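A-adding tRNA nucleotidyltransferase (Aquifex aeolicus, PDB 1VFG) adds the terminal adenosine to tRNAs ending in CC, using ATP and magnesium without a nucleic acid template, to complete the CCA end. Local coordinates at residues C[13-18]-C[111-116]. Residues are numbered along the deposited sequence; the frame is centred on the assembly and turned at random.
Sequences AYIVGG and MAISVN. With APC (diphosphomethylphosphonic acid adenosyl ester), chain E.
Strands 13-16 and 112-114 are antiparallel neighbours in the mixed sheet of the nucleotidyltransferase head domain, and the first of them runs straight into the nucleotide pocket. Ile15 and Ile113 form the hydrogen-bonded pair: Ile15 N gives to Ile113 O at 2.9 Å, and Ile113 N gives to Ile15 O at 3.0 Å. Gly17 N continues the ladder to Met111 O at 2.8 Å.

The two isoleucines lie on one face of the sheet, where both meet Val20 of helix 18-24; their branched, apolar side chains suit a strand covered by a helix. On the other face are Tyr14, Val16, Ala112 and Ser114. The single methyl of Ala112 meets Val16 CG2 at 3.8 Å, while Val16 also packs on Asp33 and Arg104.

Tyr14, with CG anti to its carbonyl carbon (chi1 -41°), sends its ring along Ser114, CD2 lying 3.7 Å from Ser114 CB. A tyrosine suits this place because its ring packs on Ser114 while its hydroxyl bonds Glu37. Asn116 offers both halves of its amide: OD1 accepts from Arg12 NE, and ND2 gives a weak bond to Ala13 O, which also receives a weak one from Val115 N. Ser114 OG, on a side chain short enough to fold back, accepts from Asn116 N at 3.2 Å, an ST turn as the chain leaves the strand.

Gly17 has phi 36° and psi -112°, a pair readily reached only by glycine. With Gly18 it lines the pocket of the ATP analogue; Gly18 N lies near O3', but that weak bond is doubtful. Gly-Gly after this strand, with Asp31 and Asp33, the inferred magnesium ligands, on neighbouring strand 31-36, is the signature of the polymerase beta-type nucleotidyltransferase superfamily.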
# COMPACT_ATOMS: atom_id res chain seq x y z
N ALA C 13 -5.49 0.56 -28.55
CA ALA C 13 -5.24 0.92 -27.16
C ALA C 13 -5.86 -0.14 -26.28
O ALA C 13 -6.74 -0.86 -26.72
CB ALA C 13 -5.84 2.27 -26.86
N TYR C 14 -5.39 -0.24 -25.04
CA TYR C 14 -5.91 -1.22 -24.11
C TYR C 14 -5.68 -0.69 -22.72
O TYR C 14 -4.73 0.06 -22.48
CB TYR C 14 -5.16 -2.55 -24.23
CG TYR C 14 -4.87 -2.96 -25.66
CD1 TYR C 14 -4.04 -2.18 -26.46
CD2 TYR C 14 -5.46 -4.08 -26.22
CE1 TYR C 14 -3.81 -2.48 -27.80
CE2 TYR C 14 -5.24 -4.40 -27.57
CZ TYR C 14 -4.41 -3.59 -28.35
OH TYR C 14 -4.18 -3.86 -29.68
N ILE C 15 -6.58 -1.04 -21.82
CA ILE C 15 -6.39 -0.66 -20.43
C ILE C 15 -5.41 -1.75 -19.96
O ILE C 15 -5.41 -2.87 -20.49
CB ILE C 15 -7.68 -0.73 -19.67
CG1 ILE C 15 -8.46 -1.92 -20.18
CG2 ILE C 15 -8.47 0.49 -19.89
CD1 ILE C 15 -8.61 -2.96 -19.12
N VAL C 16 -4.60 -1.45 -18.94
CA VAL C 16 -3.60 -2.42 -18.56
C VAL C 16 -3.30 -2.70 -17.10
O VAL C 16 -3.51 -1.87 -16.21
CB VAL C 16 -2.28 -2.06 -19.27
CG1 VAL C 16 -1.45 -1.14 -18.37
CG2 VAL C 16 -1.55 -3.31 -19.73
N GLY C 17 -2.80 -3.91 -16.88
CA GLY C 17 -2.41 -4.37 -15.57
C GLY C 17 -3.19 -3.96 -14.34
O GLY C 17 -4.32 -4.40 -14.15
N GLY C 18 -2.55 -3.15 -13.50
CA GLY C 18 -3.14 -2.70 -12.25
C GLY C 18 -4.64 -2.71 -12.22
O GLY C 18 -5.26 -3.52 -11.53
N MET C 111 -2.03 -8.30 -17.41
CA MET C 111 -3.15 -8.59 -18.30
C MET C 111 -3.68 -7.27 -18.85
O MET C 111 -3.49 -6.21 -18.25
CB MET C 111 -4.25 -9.33 -17.56
CG MET C 111 -3.92 -10.77 -17.18
SD MET C 111 -5.41 -11.77 -16.74
CE MET C 111 -5.71 -11.26 -14.98
N ALA C 112 -4.35 -7.32 -20.00
CA ALA C 112 -4.88 -6.10 -20.57
C ALA C 112 -6.24 -6.33 -21.18
O ALA C 112 -6.61 -7.46 -21.53
CB ALA C 112 -3.93 -5.55 -21.61
N ILE C 113 -7.00 -5.26 -21.30
CA ILE C 113 -8.32 -5.38 -21.89
C ILE C 113 -8.40 -4.40 -23.05
O ILE C 113 -8.13 -3.20 -22.91
CB ILE C 113 -9.41 -5.09 -20.85
CG1 ILE C 113 -9.24 -6.03 -19.66
CG2 ILE C 113 -10.77 -5.34 -21.44
CD1 ILE C 113 -10.15 -5.73 -18.53
N SER C 114 -8.77 -4.94 -24.21
CA SER C 114 -8.88 -4.14 -25.41
C SER C 114 -10.06 -3.18 -25.38
O SER C 114 -11.18 -3.56 -25.06
CB SER C 114 -9.02 -5.04 -26.62
OG SER C 114 -9.15 -4.27 -27.81
N VAL C 115 -9.81 -1.92 -25.74
CA VAL C 115 -10.85 -0.90 -25.80
C VAL C 115 -10.98 -0.52 -27.29
O VAL C 115 -11.39 0.59 -27.65
CB VAL C 115 -10.48 0.35 -24.94
CG1 VAL C 115 -9.70 -0.11 -23.72
CG2 VAL C 115 -9.68 1.36 -25.73
N ASN C 116 -10.61 -1.48 -28.13
CA ASN C 116 -10.67 -1.34 -29.58
C ASN C 116 -12.01 -1.90 -30.08
O ASN C 116 -12.32 -3.08 -29.87
CB ASN C 116 -9.50 -2.09 -30.21
CG ASN C 116 -8.17 -1.67 -29.64
OD1 ASN C 116 -7.16 -2.39 -29.76
ND2 ASN C 116 -8.15 -0.49 -29.01
PG APC E . -3.37 -0.97 -6.22
O1G APC E . -2.57 0.24 -5.85
O2G APC E . -3.56 -1.88 -4.98
O3G APC E . -4.74 -0.50 -6.78
PB APC E . -1.40 -1.32 -8.42
O1B APC E . -1.31 -2.33 -9.48
O2B APC E . -0.09 -1.11 -7.67
O3B APC E . -2.61 -1.79 -7.46
PA APC E . -1.34 1.54 -9.11
O1A APC E . -2.42 2.44 -9.58
O2A APC E . -0.82 1.95 -7.73
C3A APC E . -1.95 0.04 -9.09
O5' APC E . -0.15 1.49 -10.24
C5' APC E . 0.85 0.45 -10.27
C4' APC E . 0.93 -0.14 -11.68
O4' APC E . 2.23 -0.05 -12.15
C3' APC E . 0.53 -1.60 -11.70
O3' APC E . -0.51 -1.70 -12.66
C2' APC E . 1.79 -2.38 -12.07
O2' APC E . 1.71 -3.39 -13.03
C1' APC E . 2.78 -1.32 -12.50
N9 APC E . 4.09 -1.28 -11.84
C8 APC E . 4.55 -0.26 -11.02
N7 APC E . 5.75 -0.59 -10.62
C5 APC E . 6.13 -1.78 -11.13
C6 APC E . 7.24 -2.61 -11.06
N6 APC E . 8.34 -2.34 -10.39
N1 APC E . 7.24 -3.81 -11.77
C2 APC E . 6.15 -4.20 -12.53
N3 APC E . 5.04 -3.40 -12.61
C4 APC E . 5.04 -2.22 -11.92